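Local structure of TqaL (Neurospora crassa, 7EEH) at residues Q145-R149 / V247-N251; R149-Y154 / T185-D189; T276-V280 / I292-R296. The protein belongs to the 2OG-Fe dioxygenase family of the cupin clan and binds a ferric ion. The protein carries 1 engineered substitution. One frame throughout, in Å; residues are numbered along the deposited sequence.

Contact 1 (Q145-R149 / V247-N251); sequences QTTHR and VDTEN
T147 and T249 bring the two backbones together, with 6.1 Å between T147 CA and T249 CA; T146 and V247 lie somewhat farther apart. Both segments are irregular, apart from V247, which ends strand 243-247. No backbone-to-backbone hydrogen bond joins them; side chains, the T147 N-H and one water do. The carboxylate of E250 takes the backbone N-H of T147 on the anti side of OE2, at 3.2 Å from N to OE2. T147 OG1 adds a weak bond to the same oxygen, while E250 OE1 pairs with R32. A water bridges T146 OG1, T147 O and T249 OG1. V247-N251 is the connection from strand 243-247 to strand 252-255 of the double-stranded β-helix expected for a cupin-clan protein, and H253 of the metal site follows it closely. T146 CG2 packs on V247 CG1 at 3.7 Å. The methyl of T249 sits over one guanidinium face of R149, toward its rim, with T249 CG2 3.4 Å from R149 CZ. A chi1 of 48° turns T249 OG1 to the water and leaves this methyl to R149. At the guanidinium edge, R149 NH2 makes a salt bridge to D248 OD2 at 3.0 Å, weak as a hydrogen bond; R149 NE is hydrogen-bonded to V188 O. D248 OD2 also accepts from V188 N.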
# COMPACT_ATOMS: atom_id res chain seq x y z
N GLN B 145 -13.53 17.19 -16.63
CA GLN B 145 -13.97 18.18 -17.61
C GLN B 145 -13.53 17.78 -19.02
O GLN B 145 -12.36 17.47 -19.25
CB GLN B 145 -13.41 19.57 -17.26
CG GLN B 145 -14.00 20.17 -15.99
CD GLN B 145 -13.76 21.67 -15.87
OE1 GLN B 145 -12.90 22.23 -16.56
NE2 GLN B 145 -14.52 22.33 -15.01
N THR B 146 -14.48 17.79 -19.96
CA THR B 146 -14.21 17.41 -21.34
C THR B 146 -14.86 18.41 -22.29
O THR B 146 -15.62 19.29 -21.87
CB THR B 146 -14.74 16.01 -21.67
OG1 THR B 146 -16.15 15.98 -21.42
CG2 THR B 146 -14.06 14.94 -20.84
N THR B 147 -14.59 18.24 -23.58
CA THR B 147 -15.28 18.98 -24.63
C THR B 147 -16.78 18.66 -24.64
O THR B 147 -17.18 17.50 -24.63
CB THR B 147 -14.68 18.62 -25.99
OG1 THR B 147 -13.26 18.80 -25.94
CG2 THR B 147 -15.27 19.49 -27.10
N HIS B 148 -17.61 19.70 -24.67
CA HIS B 148 -19.06 19.51 -24.62
C HIS B 148 -19.65 19.38 -26.02
O HIS B 148 -19.53 20.30 -26.84
CB HIS B 148 -19.70 20.67 -23.86
CG HIS B 148 -19.52 20.57 -22.38
ND1 HIS B 148 -20.20 21.37 -21.49
CD2 HIS B 148 -18.74 19.75 -21.63
CE1 HIS B 148 -19.85 21.05 -20.26
NE2 HIS B 148 -18.96 20.07 -20.32
N ARG B 149 -20.28 18.24 -26.30
CA ARG B 149 -21.00 18.08 -27.57
C ARG B 149 -22.22 18.99 -27.55
O ARG B 149 -22.99 18.95 -26.58
CB ARG B 149 -21.44 16.63 -27.80
CG ARG B 149 -20.32 15.64 -28.05
CD ARG B 149 -20.85 14.31 -28.58
NE ARG B 149 -19.78 13.32 -28.67
CZ ARG B 149 -18.89 13.28 -29.65
NH1 ARG B 149 -18.96 14.16 -30.63
NH2 ARG B 149 -17.94 12.36 -29.65
N VAL B 247 -11.52 9.47 -23.87
CA VAL B 247 -12.42 10.62 -24.00
C VAL B 247 -12.84 10.70 -25.46
O VAL B 247 -12.01 10.98 -26.33
CB VAL B 247 -11.75 11.91 -23.53
CG1 VAL B 247 -12.69 13.14 -23.77
CG2 VAL B 247 -11.37 11.80 -22.06
N ASP B 248 -14.11 10.43 -25.74
CA ASP B 248 -14.53 10.17 -27.12
C ASP B 248 -14.62 11.45 -27.95
O ASP B 248 -14.58 11.38 -29.18
CB ASP B 248 -15.89 9.46 -27.12
CG ASP B 248 -16.35 9.07 -28.52
OD1 ASP B 248 -15.60 8.37 -29.24
OD2 ASP B 248 -17.47 9.48 -28.91
N THR B 249 -14.72 12.60 -27.29
CA THR B 249 -14.80 13.89 -27.95
C THR B 249 -13.44 14.49 -28.27
O THR B 249 -13.37 15.47 -29.02
CB THR B 249 -15.58 14.88 -27.07
OG1 THR B 249 -15.05 14.81 -25.74
CG2 THR B 249 -17.05 14.52 -27.03
N GLU B 250 -12.36 13.93 -27.75
CA GLU B 250 -11.04 14.53 -27.95
C GLU B 250 -10.06 13.58 -28.63
O GLU B 250 -8.91 13.97 -28.86
CB GLU B 250 -10.46 15.01 -26.61
CG GLU B 250 -11.37 16.00 -25.92
CD GLU B 250 -10.98 16.24 -24.49
OE1 GLU B 250 -9.80 16.01 -24.16
OE2 GLU B 250 -11.87 16.63 -23.69
N ASN B 251 -10.49 12.36 -28.94
CA ASN B 251 -9.72 11.36 -29.67
C ASN B 251 -10.59 10.80 -30.77
O ASN B 251 -11.82 10.81 -30.67
CB ASN B 251 -9.30 10.16 -28.81
CG ASN B 251 -8.50 10.54 -27.61
OD1 ASN B 251 -7.28 10.68 -27.70
ND2 ASN B 251 -9.17 10.69 -26.46
O HOH W 1 -17.05 14.91 -23.65

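Contact 2 (R149-Y154 / T185-D189). With FE (Fe (III) ion), chain H.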
# COMPACT_ATOMS: atom_id res chain seq x y z
N ARG B 149 -20.28 18.24 -26.30
CA ARG B 149 -21.00 18.08 -27.57
C ARG B 149 -22.22 18.99 -27.55
O ARG B 149 -22.99 18.95 -26.58
CB ARG B 149 -21.44 16.63 -27.80
CG ARG B 149 -20.32 15.64 -28.05
CD ARG B 149 -20.85 14.31 -28.58
NE ARG B 149 -19.78 13.32 -28.67
CZ ARG B 149 -18.89 13.28 -29.65
NH1 ARG B 149 -18.96 14.16 -30.63
NH2 ARG B 149 -17.94 12.36 -29.65
N PRO B 150 -22.44 19.81 -28.58
CA PRO B 150 -23.58 20.73 -28.56
C PRO B 150 -24.93 20.06 -28.41
O PRO B 150 -25.85 20.67 -27.85
CB PRO B 150 -23.47 21.45 -29.91
CG PRO B 150 -22.01 21.47 -30.18
CD PRO B 150 -21.50 20.13 -29.67
N ARG B 151 -25.09 18.82 -28.87
CA ARG B 151 -26.41 18.21 -28.82
C ARG B 151 -26.74 17.61 -27.46
O ARG B 151 -27.84 17.09 -27.29
CB ARG B 151 -26.56 17.15 -29.92
CG ARG B 151 -25.77 15.88 -29.67
CD ARG B 151 -25.94 14.86 -30.80
NE ARG B 151 -26.39 13.55 -30.31
CZ ARG B 151 -25.56 12.57 -29.94
NH1 ARG B 151 -24.24 12.74 -29.99
NH2 ARG B 151 -26.05 11.41 -29.51
N LEU B 152 -25.83 17.67 -26.48
CA LEU B 152 -26.04 17.01 -25.21
C LEU B 152 -26.12 18.02 -24.08
O LEU B 152 -25.66 19.16 -24.21
CB LEU B 152 -24.93 16.00 -24.93
CG LEU B 152 -24.75 14.93 -26.01
CD1 LEU B 152 -23.60 14.01 -25.64
CD2 LEU B 152 -26.05 14.16 -26.20
N ASP B 153 -26.67 17.59 -22.95
CA ASP B 153 -27.00 18.49 -21.84
C ASP B 153 -26.07 18.22 -20.65
O ASP B 153 -26.30 17.31 -19.85
CB ASP B 153 -28.47 18.34 -21.43
CG ASP B 153 -28.83 19.21 -20.22
OD1 ASP B 153 -28.04 20.10 -19.86
OD2 ASP B 153 -29.92 19.00 -19.64
N TYR B 154 -25.06 19.07 -20.51
CA TYR B 154 -24.07 18.92 -19.45
C TYR B 154 -24.49 19.58 -18.15
O TYR B 154 -23.73 19.55 -17.19
CB TYR B 154 -22.71 19.45 -19.93
CG TYR B 154 -22.20 18.62 -21.08
CD1 TYR B 154 -22.63 18.86 -22.38
CD2 TYR B 154 -21.33 17.55 -20.87
CE1 TYR B 154 -22.19 18.08 -23.44
CE2 TYR B 154 -20.89 16.76 -21.92
CZ TYR B 154 -21.32 17.03 -23.21
OH TYR B 154 -20.89 16.24 -24.26
N THR B 185 -15.26 8.82 -34.21
CA THR B 185 -15.69 8.90 -32.82
C THR B 185 -17.03 8.18 -32.68
O THR B 185 -17.78 8.04 -33.64
CB THR B 185 -15.84 10.35 -32.33
OG1 THR B 185 -17.03 10.92 -32.89
CG2 THR B 185 -14.63 11.19 -32.76
N ASP B 186 -17.32 7.74 -31.46
CA ASP B 186 -18.55 7.03 -31.15
C ASP B 186 -19.72 7.96 -30.87
O ASP B 186 -20.83 7.47 -30.61
CB ASP B 186 -18.35 6.12 -29.93
CG ASP B 186 -17.24 5.11 -30.12
OD1 ASP B 186 -16.97 4.69 -31.26
OD2 ASP B 186 -16.64 4.72 -29.09
N GLY B 187 -19.51 9.27 -30.87
CA GLY B 187 -20.58 10.20 -30.60
C GLY B 187 -20.99 10.30 -29.15
O GLY B 187 -22.11 10.73 -28.87
N VAL B 188 -20.12 9.91 -28.21
CA VAL B 188 -20.46 9.98 -26.79
C VAL B 188 -19.39 10.80 -26.08
O VAL B 188 -18.62 11.52 -26.74
CB VAL B 188 -20.60 8.56 -26.20
CG1 VAL B 188 -21.79 7.80 -26.84
CG2 VAL B 188 -19.32 7.77 -26.39
N ASP B 189 -19.34 10.74 -24.75
CA ASP B 189 -18.33 11.44 -23.97
C ASP B 189 -17.16 10.54 -23.58
O ASP B 189 -16.01 10.94 -23.74
CB ASP B 189 -18.94 12.05 -22.71
CG ASP B 189 -19.92 13.19 -23.03
OD1 ASP B 189 -19.53 14.10 -23.78
OD2 ASP B 189 -21.07 13.15 -22.53
FE FE H . -15.68 3.18 -31.79
O HOH W 2 -16.40 14.19 -32.35
O HOH W 3 -17.54 2.20 -32.67
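R149 and V188 form the tight part of this contact. The guanidinium grips one backbone oxygen side-on, with V188 O 2.9 Å from R149 NE and 3.1 Å from R149 NH2. The two bonds differ. NH2 meets a lone pair in the carbonyl plane, whereas NE sits above that plane. G187 CA lies over one guanidinium face, toward its rim and 3.4 Å above the plane, so the backbone itself packs against the arginine. Y154 and D189 approach from opposite directions. The Y154 hydroxyl gives a short bond to the syn lone pair of D189 OD1, 2.6 Å from OH to OD1. It also accepts from the backbone N of R149, so the hydroxyl links R149 of its own segment to D189 across the contact. D189 OD2 is held by the backbone N of R278.

The outer side is looser. R151 is exposed and reaches in from the type I turn R149-L152. Its chain bends at chi3 (-126°) to bring NH1 to G187 O in a nearly straight bond of 3.1 Å. Near T185, a water accepts from R149 NH1 and is only weakly bonded to T185 OG1. R149 is thus bonded to the backbone two residues after the His-X-Asp motif. D186 of that motif binds the iron through OD1 at 2.1 Å. With H184 and H253 it forms the facial triad of two histidines and one carboxylate found in 2OG-Fe dioxygenases.

Contact 3 (T276-V280 / I292-R296)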
# COMPACT_ATOMS: atom_id res chain seq x y z
N THR B 276 -20.74 5.95 -22.88
CA THR B 276 -21.33 6.80 -21.84
C THR B 276 -21.36 8.26 -22.28
O THR B 276 -20.33 8.82 -22.68
CB THR B 276 -20.56 6.65 -20.52
OG1 THR B 276 -20.69 5.30 -20.05
CG2 THR B 276 -21.14 7.59 -19.46
N ARG B 277 -22.54 8.89 -22.17
CA ARG B 277 -22.69 10.29 -22.57
C ARG B 277 -23.73 10.99 -21.71
O ARG B 277 -24.55 10.34 -21.04
CB ARG B 277 -23.08 10.42 -24.04
CG ARG B 277 -24.43 9.73 -24.39
CD ARG B 277 -24.96 10.21 -25.75
NE ARG B 277 -26.13 9.46 -26.20
CZ ARG B 277 -27.35 9.59 -25.68
NH1 ARG B 277 -27.58 10.45 -24.69
NH2 ARG B 277 -28.36 8.88 -26.17
N ARG B 278 -23.67 12.32 -21.70
CA ARG B 278 -24.75 13.12 -21.13
C ARG B 278 -26.01 12.95 -21.99
O ARG B 278 -25.92 12.61 -23.17
CB ARG B 278 -24.35 14.59 -21.04
CG ARG B 278 -23.15 14.87 -20.10
CD ARG B 278 -23.50 14.55 -18.67
NE ARG B 278 -22.77 15.32 -17.66
CZ ARG B 278 -22.87 15.09 -16.35
NH1 ARG B 278 -23.65 14.10 -15.90
NH2 ARG B 278 -22.19 15.82 -15.47
N PRO B 279 -27.19 13.17 -21.42
CA PRO B 279 -28.43 12.99 -22.19
C PRO B 279 -28.57 14.02 -23.29
O PRO B 279 -27.94 15.09 -23.28
CB PRO B 279 -29.54 13.16 -21.15
CG PRO B 279 -28.92 13.94 -20.04
CD PRO B 279 -27.46 13.57 -20.02
N VAL B 280 -29.41 13.69 -24.27
CA VAL B 280 -29.70 14.62 -25.36
C VAL B 280 -30.44 15.83 -24.82
O VAL B 280 -31.31 15.72 -23.94
CB VAL B 280 -30.50 13.91 -26.46
CG1 VAL B 280 -30.86 14.88 -27.58
CG2 VAL B 280 -29.70 12.74 -27.02
N ILE B 292 -35.50 12.41 -27.05
CA ILE B 292 -34.91 12.49 -25.73
C ILE B 292 -34.67 11.09 -25.18
O ILE B 292 -35.29 10.10 -25.60
CB ILE B 292 -35.76 13.34 -24.76
CG1 ILE B 292 -37.19 12.80 -24.62
CG2 ILE B 292 -35.79 14.79 -25.22
CD1 ILE B 292 -37.38 11.59 -23.69
N ASP B 293 -33.76 11.01 -24.21
CA ASP B 293 -33.47 9.76 -23.52
C ASP B 293 -34.51 9.51 -22.44
O ASP B 293 -34.86 10.41 -21.67
CB ASP B 293 -32.09 9.83 -22.88
CG ASP B 293 -31.01 10.00 -23.91
OD1 ASP B 293 -30.86 9.09 -24.74
OD2 ASP B 293 -30.33 11.05 -23.89
N SER B 294 -35.01 8.28 -22.38
CA SER B 294 -35.90 7.89 -21.30
C SER B 294 -35.06 7.42 -20.12
O SER B 294 -34.12 6.64 -20.31
CB SER B 294 -36.85 6.78 -21.75
OG SER B 294 -37.21 5.96 -20.66
N PHE B 295 -35.40 7.87 -18.92
CA PHE B 295 -34.73 7.41 -17.71
C PHE B 295 -35.63 6.52 -16.86
O PHE B 295 -35.33 6.29 -15.68
CB PHE B 295 -34.21 8.60 -16.92
CG PHE B 295 -33.02 9.26 -17.55
CD1 PHE B 295 -31.75 8.70 -17.43
CD2 PHE B 295 -33.16 10.41 -18.31
CE1 PHE B 295 -30.65 9.29 -18.03
CE2 PHE B 295 -32.07 11.02 -18.91
CZ PHE B 295 -30.81 10.46 -18.77
N ARG B 296 -36.70 5.99 -17.43
CA ARG B 296 -37.51 5.02 -16.72
C ARG B 296 -36.68 3.77 -16.42
O ARG B 296 -36.03 3.23 -17.33
CB ARG B 296 -38.74 4.66 -17.55
CG ARG B 296 -39.61 5.87 -17.85
CD ARG B 296 -40.91 5.50 -18.55
NE ARG B 296 -41.63 4.44 -17.85
CZ ARG B 296 -42.34 4.62 -16.74
NH1 ARG B 296 -42.44 5.82 -16.19
NH2 ARG B 296 -42.95 3.58 -16.18
O HOH W 4 -32.68 13.23 -22.85
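R277 and D293 meet end-on through a two-pronged salt bridge. NH1 of R277 reaches D293 OD2 and NH2 of R277 reaches D293 OD1, each at 2.9 Å. Both carboxylate oxygens are met on their syn sides, but from out of the carboxylate plane, by 33° at OD2 and 18° at OD1. The two flat groups are not coplanar, being turned 31° apart. OD2 takes a second strong bond, from the backbone N of V280 at 2.8 Å, nearly in line with its C-O bond. P279 packs beside this junction, with CB 3.5 Å from D293 OD2. The same CB meets the edge of the F295 ring, 3.8 Å from CZ, and proline and ring cross at about a right angle.

The next layer holds these groups in place. R277 NH1 also donates to R278 O, so this nitrogen serves both the carboxylate and its own backbone. The R277 chain runs extended from CG to NE, which carries the guanidinium across to D293. A water accepts from D293 N and donates to V280 O, bridging the two backbones. Further out, strand 158-170 lies against D293 and F295 through V160. I292 and S294 are bonded to Q96.

The contact fastens the end of strand 267-277 to the loop leading to strand 304-306. The charged R277 and the two N-H donors on OD2 would probably favour the ionised form of D293.

Contacts 1 and 2 share R149, which reaches D248 in one and V188 in the other. Their centres are about 8 Å apart, they are partly buried, and both lie beside the loop carrying D186 of the iron site. D248 also joins them directly through V188 N and D189 O. Contact 3 is a surface contact, its centre about 11 Å from that of contact 2 and about 17 Å from that of contact 1. Probable hydrogen bonds from D153 N to P279 O and from R278 N to D189 OD2 connect it to contact 2. Contact 1 joins threonines, a water and two carboxylates; contact 2 sets arginines on backbone carbonyls and a tyrosine on an aspartate; contact 3 pairs a two-pronged salt bridge with proline-phenylalanine packing.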